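Local coordinates for protein periplasmic beta-glucosidase (PDB 6R5V) that probably hydrolyses the terminal, non-reducing beta-D-glucosyl residues of beta-glucosides in the periplasm, releasing beta-D-glucose, at residues G47-T52 with L74-D79; M126-R131 with V175-L180; A133-V138 with G187-T192; L251-H256 with M285-D290. The protein carries 1 engineered substitution. All blocks are in the same frame, centred on the assembly; numbering follows the deposited sequence.

Contact 1. Residues G47-T52 with L74-D79. With XYP (beta-D-xylopyranose), chain C.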
# COMPACT_ATOMS: atom_id res chain seq x y z
N GLY A 47 9.13 -39.27 -1.03
CA GLY A 47 7.65 -39.39 -0.94
C GLY A 47 6.99 -39.00 -2.26
O GLY A 47 6.01 -39.61 -2.66
N ALA A 48 7.57 -38.04 -2.97
CA ALA A 48 6.97 -37.53 -4.20
C ALA A 48 7.97 -36.71 -5.01
O ALA A 48 9.01 -36.25 -4.51
CB ALA A 48 5.76 -36.70 -3.84
N ILE A 49 7.56 -36.50 -6.25
CA ILE A 49 8.37 -35.86 -7.29
C ILE A 49 7.57 -34.69 -7.83
O ILE A 49 6.36 -34.83 -8.06
CB ILE A 49 8.69 -36.88 -8.39
CG1 ILE A 49 9.41 -38.11 -7.84
CG2 ILE A 49 9.44 -36.25 -9.54
CD1 ILE A 49 10.77 -37.82 -7.36
N PHE A 50 8.27 -33.62 -8.19
CA PHE A 50 7.61 -32.62 -9.07
C PHE A 50 8.53 -32.29 -10.23
O PHE A 50 9.75 -32.53 -10.13
CB PHE A 50 7.15 -31.41 -8.27
CG PHE A 50 8.24 -30.53 -7.75
CD1 PHE A 50 8.99 -30.89 -6.64
CD2 PHE A 50 8.49 -29.32 -8.37
CE1 PHE A 50 9.95 -30.04 -6.13
CE2 PHE A 50 9.47 -28.48 -7.88
CZ PHE A 50 10.20 -28.84 -6.77
N ASN A 51 7.91 -31.79 -11.29
CA ASN A 51 8.55 -31.31 -12.54
C ASN A 51 9.05 -32.48 -13.41
O ASN A 51 9.80 -32.18 -14.37
CB ASN A 51 9.65 -30.28 -12.23
CG ASN A 51 9.10 -28.91 -11.90
OD1 ASN A 51 7.90 -28.70 -11.97
ND2 ASN A 51 9.96 -28.00 -11.48
N THR A 52 8.65 -33.73 -13.16
CA THR A 52 8.85 -34.88 -14.11
C THR A 52 7.50 -35.15 -14.77
O THR A 52 6.55 -35.45 -14.02
CB THR A 52 9.42 -36.13 -13.41
OG1 THR A 52 10.74 -35.81 -12.99
CG2 THR A 52 9.43 -37.35 -14.29
N LEU A 74 5.19 -43.40 -5.38
CA LEU A 74 5.30 -41.93 -5.42
C LEU A 74 3.97 -41.36 -5.90
O LEU A 74 3.20 -42.09 -6.54
CB LEU A 74 6.40 -41.54 -6.41
CG LEU A 74 7.78 -42.07 -6.05
CD1 LEU A 74 8.64 -42.07 -7.30
CD2 LEU A 74 8.42 -41.25 -4.93
N PHE A 75 3.72 -40.07 -5.65
CA PHE A 75 2.86 -39.23 -6.53
C PHE A 75 3.78 -38.27 -7.27
O PHE A 75 4.90 -37.97 -6.77
CB PHE A 75 1.71 -38.54 -5.78
CG PHE A 75 2.06 -37.41 -4.85
CD1 PHE A 75 2.34 -36.15 -5.35
CD2 PHE A 75 1.96 -37.57 -3.48
CE1 PHE A 75 2.60 -35.10 -4.47
CE2 PHE A 75 2.23 -36.52 -2.61
CZ PHE A 75 2.56 -35.28 -3.11
N HIS A 76 3.32 -37.83 -8.43
CA HIS A 76 4.04 -36.88 -9.30
C HIS A 76 3.20 -35.62 -9.47
O HIS A 76 1.98 -35.76 -9.76
CB HIS A 76 4.37 -37.50 -10.65
CG HIS A 76 5.48 -38.48 -10.55
ND1 HIS A 76 5.29 -39.77 -10.10
CD2 HIS A 76 6.79 -38.36 -10.85
CE1 HIS A 76 6.45 -40.40 -10.10
NE2 HIS A 76 7.39 -39.57 -10.59
N ALA A 77 3.83 -34.47 -9.21
CA ALA A 77 3.13 -33.17 -9.30
C ALA A 77 3.78 -32.25 -10.33
O ALA A 77 4.94 -32.43 -10.73
CB ALA A 77 3.04 -32.52 -7.93
N TYR A 78 3.01 -31.24 -10.71
CA TYR A 78 3.47 -30.19 -11.65
C TYR A 78 2.60 -28.96 -11.46
O TYR A 78 1.64 -29.03 -10.74
CB TYR A 78 3.34 -30.69 -13.07
CG TYR A 78 4.09 -29.92 -14.12
CD1 TYR A 78 5.37 -29.43 -13.93
CD2 TYR A 78 3.54 -29.82 -15.38
CE1 TYR A 78 6.06 -28.77 -14.94
CE2 TYR A 78 4.23 -29.22 -16.41
CZ TYR A 78 5.49 -28.69 -16.19
OH TYR A 78 6.12 -28.15 -17.27
N ASP A 79 3.03 -27.85 -12.06
CA ASP A 79 2.34 -26.54 -12.01
C ASP A 79 1.48 -26.46 -13.27
O ASP A 79 1.90 -25.83 -14.24
CB ASP A 79 3.36 -25.40 -11.89
CG ASP A 79 4.00 -25.20 -10.52
OD1 ASP A 79 3.28 -24.87 -9.57
OD2 ASP A 79 5.21 -25.31 -10.42
C1 XYP C . 7.47 -22.30 -7.35
C2 XYP C . 6.48 -23.47 -7.11
C3 XYP C . 5.07 -23.02 -7.52
C4 XYP C . 4.71 -21.81 -6.66
C5 XYP C . 5.74 -20.69 -6.76
O2 XYP C . 6.99 -24.63 -7.80
O3 XYP C . 4.00 -23.96 -7.34
O4 XYP C . 3.45 -21.32 -7.10
O5 XYP C . 7.10 -21.11 -6.63
O HOH W 1 6.52 -34.73 -11.39
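Ile-49 and His-76 run side by side from the same face of two neighbouring parallel strands. The imidazole leans obliquely against the branched carbon, with His-76 CD2 3.4 Å from Ile-49 CB and the CG2 methyl close by, while NE2 comes near CG1. NE2 is buried here and has no polar partner in the model. Leu-74 extends this apolar patch, its CD1 lying 4.1 Å from Ile-49 CG1, and Ile-58 and Met-61 of helix 55-65 pack on the histidine.

The backbone of Ile-49 is gripped from both ends: its N donates to Phe-75 O (3.1 Å), and its O accepts from Ala-77 N (2.8 Å). One step on, Asn-51 N reaches Ala-77 O at 3.1 Å. The Asn-51 side chain, with CG beside its own backbone N (chi1 -77°), brings OD1 to the edge of the Tyr-78 ring, 3.3 Å from CD1 and in the ring plane; amide and ring stand 88° apart. On the other face of the sheet, the methyl of Ala-48 sits over the centre of the Phe-75 ring in a CH-pi contact.

Just past strand 75-78, Asp-79, in the conformer described, accepts from the chain C xylose: O3 donates to OD1 (2.5 Å) and O2 to OD2. Strand 48-50, helix 55-65 and strand 75-78 form a beta-alpha-beta crossover of the family 3 TIM barrel, whose C-terminal strand ends carry the sugar site.

Contact 2. Residues M126-R131 with V175-L180. With XYP (beta-D-xylopyranose), chain C.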
# COMPACT_ATOMS: atom_id res chain seq x y z
N MET A 126 -4.39 -21.33 -8.06
CA MET A 126 -3.96 -20.11 -7.32
C MET A 126 -5.19 -19.23 -7.03
O MET A 126 -5.86 -18.79 -7.96
CB MET A 126 -2.90 -19.38 -8.13
CG MET A 126 -2.22 -18.22 -7.39
SD MET A 126 -3.21 -16.72 -7.48
CE MET A 126 -1.98 -15.47 -7.11
N VAL A 127 -5.50 -18.99 -5.76
CA VAL A 127 -6.77 -18.30 -5.36
C VAL A 127 -6.51 -17.10 -4.46
O VAL A 127 -7.44 -16.67 -3.71
CB VAL A 127 -7.75 -19.30 -4.71
CG1 VAL A 127 -8.06 -20.44 -5.67
CG2 VAL A 127 -7.26 -19.83 -3.37
N ASP A 128 -5.31 -16.54 -4.54
CA ASP A 128 -4.90 -15.36 -3.73
C ASP A 128 -5.62 -14.13 -4.28
O ASP A 128 -5.52 -13.88 -5.47
CB ASP A 128 -3.42 -15.13 -3.87
CG ASP A 128 -2.57 -16.30 -3.47
OD1 ASP A 128 -2.93 -16.99 -2.50
OD2 ASP A 128 -1.58 -16.55 -4.17
N ILE A 129 -6.32 -13.38 -3.45
CA ILE A 129 -6.98 -12.12 -3.90
C ILE A 129 -5.88 -11.11 -4.24
O ILE A 129 -4.91 -10.99 -3.47
CB ILE A 129 -7.89 -11.59 -2.77
CG1 ILE A 129 -9.07 -12.53 -2.57
CG2 ILE A 129 -8.31 -10.17 -2.94
CD1 ILE A 129 -10.00 -12.58 -3.76
N THR A 130 -6.05 -10.33 -5.31
CA THR A 130 -5.01 -9.35 -5.73
C THR A 130 -5.66 -7.96 -5.87
O THR A 130 -6.55 -7.81 -6.71
CB THR A 130 -4.33 -9.78 -7.04
OG1 THR A 130 -5.30 -9.92 -8.08
CG2 THR A 130 -3.56 -11.07 -6.85
N ARG A 131 -5.21 -7.03 -5.06
CA ARG A 131 -5.67 -5.61 -5.12
C ARG A 131 -4.54 -4.71 -5.59
O ARG A 131 -4.79 -3.49 -5.75
CB ARG A 131 -6.13 -5.18 -3.74
CG ARG A 131 -7.43 -5.87 -3.36
CD ARG A 131 -7.85 -5.50 -1.98
NE ARG A 131 -9.22 -5.97 -1.74
CZ ARG A 131 -9.81 -5.93 -0.54
NH1 ARG A 131 -9.17 -5.42 0.50
NH2 ARG A 131 -11.04 -6.35 -0.39
N VAL A 175 -4.30 -26.44 -3.67
CA VAL A 175 -4.70 -25.00 -3.66
C VAL A 175 -3.56 -24.16 -3.09
O VAL A 175 -2.91 -24.60 -2.14
CB VAL A 175 -6.02 -24.75 -2.93
CG1 VAL A 175 -6.03 -25.10 -1.47
CG2 VAL A 175 -6.52 -23.33 -3.14
N LYS A 176 -3.30 -23.00 -3.69
CA LYS A 176 -2.18 -22.13 -3.26
C LYS A 176 -2.60 -20.66 -3.36
O LYS A 176 -3.60 -20.35 -3.99
CB LYS A 176 -0.96 -22.47 -4.14
CG LYS A 176 -1.07 -22.01 -5.58
CD LYS A 176 0.08 -22.55 -6.44
CE LYS A 176 0.09 -21.99 -7.83
NZ LYS A 176 1.27 -22.55 -8.52
N HIS A 177 -1.88 -19.75 -2.74
CA HIS A 177 -0.78 -19.94 -1.82
C HIS A 177 -1.26 -19.55 -0.41
O HIS A 177 -1.62 -18.40 -0.18
CB HIS A 177 0.40 -19.06 -2.19
CG HIS A 177 0.92 -19.25 -3.58
ND1 HIS A 177 0.37 -18.58 -4.67
CD2 HIS A 177 1.94 -20.00 -4.05
CE1 HIS A 177 1.07 -18.91 -5.76
NE2 HIS A 177 2.02 -19.76 -5.41
N PHE A 178 -1.39 -20.52 0.48
CA PHE A 178 -2.08 -20.33 1.79
C PHE A 178 -1.04 -19.71 2.74
O PHE A 178 -0.10 -20.40 3.13
CB PHE A 178 -2.60 -21.68 2.26
CG PHE A 178 -3.46 -21.62 3.49
CD1 PHE A 178 -4.66 -20.94 3.45
CD2 PHE A 178 -3.12 -22.27 4.66
CE1 PHE A 178 -5.52 -20.94 4.55
CE2 PHE A 178 -3.98 -22.30 5.74
CZ PHE A 178 -5.17 -21.61 5.69
N ALA A 179 -1.15 -18.40 3.05
CA ALA A 179 -2.26 -17.54 2.67
C ALA A 179 -1.80 -16.08 2.56
O ALA A 179 -0.78 -15.70 3.17
CB ALA A 179 -3.34 -17.65 3.73
N LEU A 180 -2.62 -15.27 1.87
CA LEU A 180 -2.59 -13.78 1.79
C LEU A 180 -1.43 -13.31 0.90
O LEU A 180 -1.02 -12.14 1.01
CB LEU A 180 -2.41 -13.15 3.18
CG LEU A 180 -3.27 -13.69 4.32
CD1 LEU A 180 -3.12 -12.83 5.57
CD2 LEU A 180 -4.73 -13.79 3.92
C1 XYP C . 7.47 -22.30 -7.35
C2 XYP C . 6.48 -23.47 -7.11
C3 XYP C . 5.07 -23.02 -7.52
C4 XYP C . 4.71 -21.81 -6.66
C5 XYP C . 5.74 -20.69 -6.76
O2 XYP C . 6.99 -24.63 -7.80
O3 XYP C . 4.00 -23.96 -7.34
O4 XYP C . 3.45 -21.32 -7.10
O5 XYP C . 7.10 -21.11 -6.63
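His-177 is held between the carboxylate of Asp-128 and a bound xylose, and its side chain is in contact from root to tip. A cis peptide bond precedes it, and its backbone N donates to Asp-128 OD1 (3.0 Å), which helps hold the carboxylate in place; Tyr-208 OH steadies the same oxygen. His-177 CB lies 3.8 Å from Asp-128 OD2, and CG is also near that oxygen. With chi1 at -57°, CG stays beside the backbone N, which lets ND1 face the carboxylate. His-177 ND1 donates to the syn lone pair of Asp-128 OD2 at 2.9 Å, almost in the ring plane, and carboxylate and imidazole are nearly coplanar (27°).

Strand 172-178 belongs to the TIM barrel, and the Lys-176 and His-177 pair at its C-terminal end faces the sugar pocket, as in other family 3 glycosidases. Further round the ring, His-177 CE1 meets Met-126 CG at 3.7 Å, an oblique approach, and Lys-176 CG rests over the centre of one face. CD2 lies near O4 of the chain C xylose, and His-177 NE2 forms a 2.7 Å hydrogen bond with this O4, either atom being a possible donor. Bonds at ND1 and NE2 together fix the ring's rotation. The extended chain of Lys-176 brings NZ to the same O4 (2.9 Å) and, more weakly, to O3. Along the backbone, Val-127 N donates to Lys-176 O, and Val-127 CG2 packs against Val-175 CG2 at 3.6 Å.

Contact 3. Residues A133-V138 with G187-T192. With XYP (beta-D-xylopyranose), chain C.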
# COMPACT_ATOMS: atom_id res chain seq x y z
N ALA A 133 -1.87 -4.15 -8.52
CA ALA A 133 -1.48 -4.42 -9.91
C ALA A 133 0.02 -4.60 -10.10
O ALA A 133 0.45 -5.13 -11.15
CB ALA A 133 -1.99 -3.30 -10.77
N ARG A 134 0.85 -4.11 -9.18
CA ARG A 134 2.33 -4.15 -9.41
C ARG A 134 2.84 -5.58 -9.27
O ARG A 134 3.87 -5.92 -9.87
CB ARG A 134 3.03 -3.26 -8.38
CG ARG A 134 2.68 -1.79 -8.50
CD ARG A 134 3.34 -1.00 -7.37
NE ARG A 134 2.65 -1.16 -6.10
CZ ARG A 134 2.99 -0.57 -4.98
NH1 ARG A 134 4.03 0.25 -4.93
NH2 ARG A 134 2.26 -0.77 -3.89
N TRP A 135 2.18 -6.39 -8.46
CA TRP A 135 2.64 -7.77 -8.17
C TRP A 135 2.72 -8.63 -9.43
O TRP A 135 1.71 -8.77 -10.10
CB TRP A 135 1.70 -8.38 -7.14
CG TRP A 135 2.20 -9.63 -6.49
CD1 TRP A 135 3.41 -9.85 -5.92
CD2 TRP A 135 1.40 -10.79 -6.23
NE1 TRP A 135 3.43 -11.10 -5.33
CE2 TRP A 135 2.22 -11.70 -5.53
CE3 TRP A 135 0.11 -11.19 -6.59
CZ2 TRP A 135 1.75 -12.94 -5.11
CZ3 TRP A 135 -0.35 -12.43 -6.18
CH2 TRP A 135 0.48 -13.30 -5.46
N GLY A 136 3.86 -9.30 -9.67
CA GLY A 136 4.04 -10.15 -10.85
C GLY A 136 3.04 -11.27 -10.96
O GLY A 136 2.64 -11.71 -12.10
N ARG A 137 2.54 -11.74 -9.83
CA ARG A 137 1.73 -12.98 -9.88
C ARG A 137 0.25 -12.65 -9.99
O ARG A 137 -0.57 -13.61 -9.91
CB ARG A 137 2.08 -13.80 -8.65
CG ARG A 137 3.57 -14.07 -8.59
CD ARG A 137 3.93 -15.08 -7.51
NE ARG A 137 3.55 -16.39 -8.01
CZ ARG A 137 4.12 -17.55 -7.67
NH1 ARG A 137 5.11 -17.58 -6.78
NH2 ARG A 137 3.69 -18.66 -8.25
N VAL A 138 -0.15 -11.40 -10.24
CA VAL A 138 -1.60 -11.13 -10.47
C VAL A 138 -2.10 -12.00 -11.64
O VAL A 138 -3.31 -12.34 -11.65
CB VAL A 138 -1.91 -9.64 -10.71
CG1 VAL A 138 -1.59 -8.79 -9.49
CG2 VAL A 138 -1.23 -9.08 -11.93
N GLY A 187 3.64 -4.34 -3.46
CA GLY A 187 3.48 -5.29 -4.56
C GLY A 187 4.78 -6.02 -4.89
O GLY A 187 4.85 -6.61 -5.95
N ARG A 188 5.76 -6.01 -3.99
CA ARG A 188 7.06 -6.72 -4.17
C ARG A 188 6.86 -8.19 -3.84
O ARG A 188 6.32 -8.51 -2.74
CB ARG A 188 8.16 -6.11 -3.30
CG ARG A 188 8.50 -4.68 -3.69
CD ARG A 188 9.63 -4.00 -2.94
NE ARG A 188 9.42 -3.65 -1.56
CZ ARG A 188 8.86 -2.51 -1.09
NH1 ARG A 188 8.31 -1.63 -1.90
NH2 ARG A 188 8.83 -2.28 0.23
N ASP A 189 7.25 -9.07 -4.75
CA ASP A 189 7.02 -10.51 -4.50
C ASP A 189 7.71 -10.90 -3.18
O ASP A 189 8.78 -10.32 -2.83
CB ASP A 189 7.43 -11.39 -5.67
CG ASP A 189 6.59 -12.68 -5.76
OD1 ASP A 189 5.83 -13.00 -4.79
OD2 ASP A 189 6.70 -13.32 -6.81
N TYR A 190 7.08 -11.84 -2.46
CA TYR A 190 7.57 -12.46 -1.21
C TYR A 190 7.57 -11.48 -0.03
O TYR A 190 7.96 -11.88 1.08
CB TYR A 190 9.02 -12.95 -1.36
CG TYR A 190 9.36 -13.61 -2.66
CD1 TYR A 190 8.68 -14.75 -3.06
CD2 TYR A 190 10.38 -13.13 -3.47
CE1 TYR A 190 8.99 -15.39 -4.24
CE2 TYR A 190 10.70 -13.75 -4.67
CZ TYR A 190 10.02 -14.89 -5.03
OH TYR A 190 10.37 -15.57 -6.18
N ASN A 191 7.07 -10.26 -0.23
CA ASN A 191 7.16 -9.20 0.80
C ASN A 191 6.09 -9.39 1.90
O ASN A 191 5.07 -10.08 1.71
CB ASN A 191 7.09 -7.78 0.25
CG ASN A 191 7.79 -6.77 1.15
OD1 ASN A 191 8.56 -7.16 2.04
ND2 ASN A 191 7.48 -5.49 0.98
N THR A 192 6.38 -8.77 3.02
CA THR A 192 5.51 -8.58 4.21
C THR A 192 4.03 -8.45 3.85
O THR A 192 3.66 -7.64 3.01
CB THR A 192 5.98 -7.35 4.99
OG1 THR A 192 7.38 -7.62 5.22
CG2 THR A 192 5.17 -7.23 6.27
C1 XYP C . 7.47 -22.30 -7.35
C2 XYP C . 6.48 -23.47 -7.11
C3 XYP C . 5.07 -23.02 -7.52
C4 XYP C . 4.71 -21.81 -6.66
C5 XYP C . 5.74 -20.69 -6.76
O2 XYP C . 6.99 -24.63 -7.80
O3 XYP C . 4.00 -23.96 -7.34
O4 XYP C . 3.45 -21.32 -7.10
O5 XYP C . 7.10 -21.11 -6.63
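Trp-135 and Asp-189 join two loops of the TIM barrel, the ones that follow strands 121-122 and 172-178; the second loop folds here into a type II beta turn from Arg-188 to Asn-191. Among the hydrogen bonds, Trp-135 NE1 gives a weak, bent one to Asp-189 OD1 (3.1 Å, 148°), the carboxylate standing 84° to the indole. The other oxygen, OD2, accepts from Ala-487 N.

Backbone contacts lie next to this pair. Gly-187, with a positive phi of 61°, packs closely against Arg-134 and Trp-135, and its O meets Trp-135 CA at 3.3 Å in a CA-H...O contact while also lying at the indole edge. Gly-187 N sits over one face of the Arg-134 guanidinium, whose NH1 reaches Val-574 O of the second subunit; Arg-188 bonds to Tyr-599 of that subunit, so these loops also help form the dimer contact.

Charge and van der Waals contacts centre on Arg-137. Its CB lies over the rim of one face of the neighbouring indole, and its CD touches Asp-189 OD2 at 3.4 Å, with no salt bridge between the two residues. The guanidinium instead pairs with Glu-140 through NH2, and the same Arg-137 NH2 donates to O4 of the chain C xylose at 2.9 Å.

Contact 4. Residues L251-H256 with M285-D290. Engineered in segment 251-256: Asn-255 (natural residue Asp). With XYP (beta-D-xylopyranose), chain C; XYP (beta-D-xylopyranose), chain B.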
# COMPACT_ATOMS: atom_id res chain seq x y z
N LEU A 251 -3.37 -32.76 2.80
CA LEU A 251 -1.90 -32.71 2.87
C LEU A 251 -1.46 -31.25 2.80
O LEU A 251 -1.92 -30.56 1.88
CB LEU A 251 -1.35 -33.49 1.68
CG LEU A 251 0.16 -33.52 1.54
CD1 LEU A 251 0.79 -34.22 2.73
CD2 LEU A 251 0.59 -34.16 0.23
N THR A 252 -0.57 -30.80 3.68
CA THR A 252 0.08 -29.47 3.52
C THR A 252 1.47 -29.65 2.91
O THR A 252 2.23 -30.53 3.37
CB THR A 252 0.14 -28.74 4.85
OG1 THR A 252 0.69 -29.61 5.84
CG2 THR A 252 -1.21 -28.25 5.28
N ILE A 253 1.79 -28.83 1.93
CA ILE A 253 3.07 -28.89 1.20
C ILE A 253 3.74 -27.53 1.35
O ILE A 253 3.09 -26.50 1.08
CB ILE A 253 2.85 -29.24 -0.27
CG1 ILE A 253 2.02 -30.50 -0.45
CG2 ILE A 253 4.16 -29.28 -1.03
CD1 ILE A 253 1.69 -30.83 -1.92
N SER A 254 5.02 -27.52 1.68
CA SER A 254 5.81 -26.26 1.70
C SER A 254 6.12 -25.82 0.25
O SER A 254 6.06 -26.66 -0.68
CB SER A 254 7.06 -26.46 2.52
OG SER A 254 8.10 -26.98 1.72
N ASN A 255 6.47 -24.56 0.06
CA ASN A 255 7.04 -24.06 -1.22
C ASN A 255 8.55 -24.33 -1.21
O ASN A 255 9.12 -24.77 -0.17
CB ASN A 255 6.68 -22.59 -1.43
CG ASN A 255 6.67 -22.20 -2.89
OD1 ASN A 255 7.56 -22.56 -3.65
ND2 ASN A 255 5.63 -21.51 -3.32
N HIS A 256 9.19 -24.14 -2.36
CA HIS A 256 10.60 -24.49 -2.60
C HIS A 256 11.50 -23.72 -1.62
O HIS A 256 11.50 -22.50 -1.65
CB HIS A 256 10.96 -24.12 -4.04
CG HIS A 256 12.35 -24.48 -4.38
ND1 HIS A 256 13.40 -23.60 -4.27
CD2 HIS A 256 12.86 -25.63 -4.86
CE1 HIS A 256 14.51 -24.20 -4.64
NE2 HIS A 256 14.20 -25.45 -5.02
N MET A 285 4.83 -31.77 4.21
CA MET A 285 5.75 -32.18 3.13
C MET A 285 6.68 -31.01 2.78
O MET A 285 6.22 -29.85 2.70
CB MET A 285 4.90 -32.71 1.97
CG MET A 285 5.60 -32.96 0.69
SD MET A 285 4.59 -34.08 -0.37
CE MET A 285 5.37 -35.66 -0.08
N ASN A 286 7.97 -31.33 2.66
CA ASN A 286 9.13 -30.41 2.57
C ASN A 286 9.57 -30.43 1.11
O ASN A 286 10.08 -31.47 0.66
CB ASN A 286 10.17 -30.87 3.60
CG ASN A 286 11.49 -30.14 3.64
OD1 ASN A 286 12.54 -30.74 3.95
ND2 ASN A 286 11.46 -28.85 3.36
N MET A 287 9.39 -29.33 0.38
CA MET A 287 9.83 -29.25 -1.04
C MET A 287 11.32 -28.85 -1.13
O MET A 287 11.69 -27.76 -0.66
CB MET A 287 8.94 -28.25 -1.78
CG MET A 287 9.25 -28.13 -3.25
SD MET A 287 8.22 -26.84 -4.05
CE MET A 287 6.64 -27.64 -4.14
N ASN A 288 12.13 -29.75 -1.69
CA ASN A 288 13.53 -29.63 -2.16
C ASN A 288 14.61 -29.38 -1.09
O ASN A 288 15.73 -29.86 -1.32
CB ASN A 288 13.66 -28.56 -3.25
CG ASN A 288 13.54 -29.15 -4.64
OD1 ASN A 288 13.20 -28.42 -5.56
ND2 ASN A 288 13.81 -30.43 -4.82
N ASP A 289 14.41 -28.61 -0.02
CA ASP A 289 15.60 -28.18 0.78
C ASP A 289 16.12 -29.31 1.69
O ASP A 289 17.23 -29.16 2.26
CB ASP A 289 15.36 -26.87 1.53
CG ASP A 289 14.24 -26.89 2.52
OD1 ASP A 289 14.06 -27.95 3.17
OD2 ASP A 289 13.60 -25.81 2.69
N ASP A 290 15.33 -30.39 1.83
CA ASP A 290 15.72 -31.66 2.49
C ASP A 290 15.99 -31.47 3.98
O ASP A 290 16.64 -32.34 4.58
CB ASP A 290 16.94 -32.27 1.81
CG ASP A 290 16.58 -32.93 0.48
OD1 ASP A 290 15.36 -33.12 0.21
OD2 ASP A 290 17.51 -33.25 -0.27
C1 XYP C . 7.47 -22.30 -7.35
C2 XYP C . 6.48 -23.47 -7.11
C3 XYP C . 5.07 -23.02 -7.52
C4 XYP C . 4.71 -21.81 -6.66
C5 XYP C . 5.74 -20.69 -6.76
O2 XYP C . 6.99 -24.63 -7.80
O3 XYP C . 4.00 -23.96 -7.34
O4 XYP C . 3.45 -21.32 -7.10
O5 XYP C . 7.10 -21.11 -6.63
O1 XYP B . 13.70 -20.75 -8.45
C1 XYP B . 12.63 -21.46 -7.81
C2 XYP B . 11.80 -20.47 -7.02
C3 XYP B . 10.65 -21.22 -6.32
C4 XYP B . 9.84 -21.94 -7.42
C5 XYP B . 10.73 -22.92 -8.18
O2 XYP B . 12.77 -19.86 -6.15
O3 XYP B . 9.77 -20.44 -5.47
O4 XYP B . 8.76 -22.69 -6.88
O5 XYP B . 11.81 -22.17 -8.76
O HOH W 2 10.93 -26.04 2.17
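The imidazole of His-256 packs against Asn-288, whose CB lies 3.4 Å from His-256 CD2, where strands 251-253 and 286-287 close the TIM barrel; C3 of the chain B xylose approaches the ring obliquely. The engineered Asn-255 (Asp in the natural sequence) extends its amide toward the chain C xylose, Asn-255 ND2 lying 3.5 Å from C4. Its OD1 accepts from His-256 N through an in-plane lone pair (2.6 Å). The amide of Asn-286 places ND2 above the carboxylate plane of Asp-289, donating to OD1 at 2.8 Å.

The two strands meet by a single bridge between Ile-253 and Met-285. Met-285 N donates to Thr-252 O, and Ser-254 N to Met-285 O at 2.8 Å. Beyond the bridge a side chain continues the pairing: OG of Ser-254 accepts from Met-287 N. On the barrel interior Met-285 SD touches Leu-251 CD2 at 4.0 Å, and Leu-25 packs on Ile-253 and both methionines.

With CG anti to the backbone N (chi1 -177°) and the chain extended to the sulfur, Met-287 sets SD 3.3 Å from His-256 N; only its CE methyl turns aside.

Overall arrangement
The chain C xylose touches all four contacts. Its O4 is gripped by Lys-176 and His-177 of contact 2 and by Arg-137 of contact 3, whereas O2 and O3 are bonded to Asp-79 of contact 1, O3 also weakly to Lys-176. Asp-79 OD1 and Lys-176 NZ form a long, weak ion pair at 3.3 Å, linking contacts 1 and 2. Contacts 1 and 4, with centres about 11 Å apart, share packing inside the barrel: Phe-75 CZ lies 3.6 Å from Met-285 SD. Contacts 2 and 3, about 12 Å apart between centres, interlock along the chain and meet where Met-126 CE touches Trp-135 CZ3 at 3.6 Å. Asn-255 of contact 4 lies next to His-177 and near both xyloses.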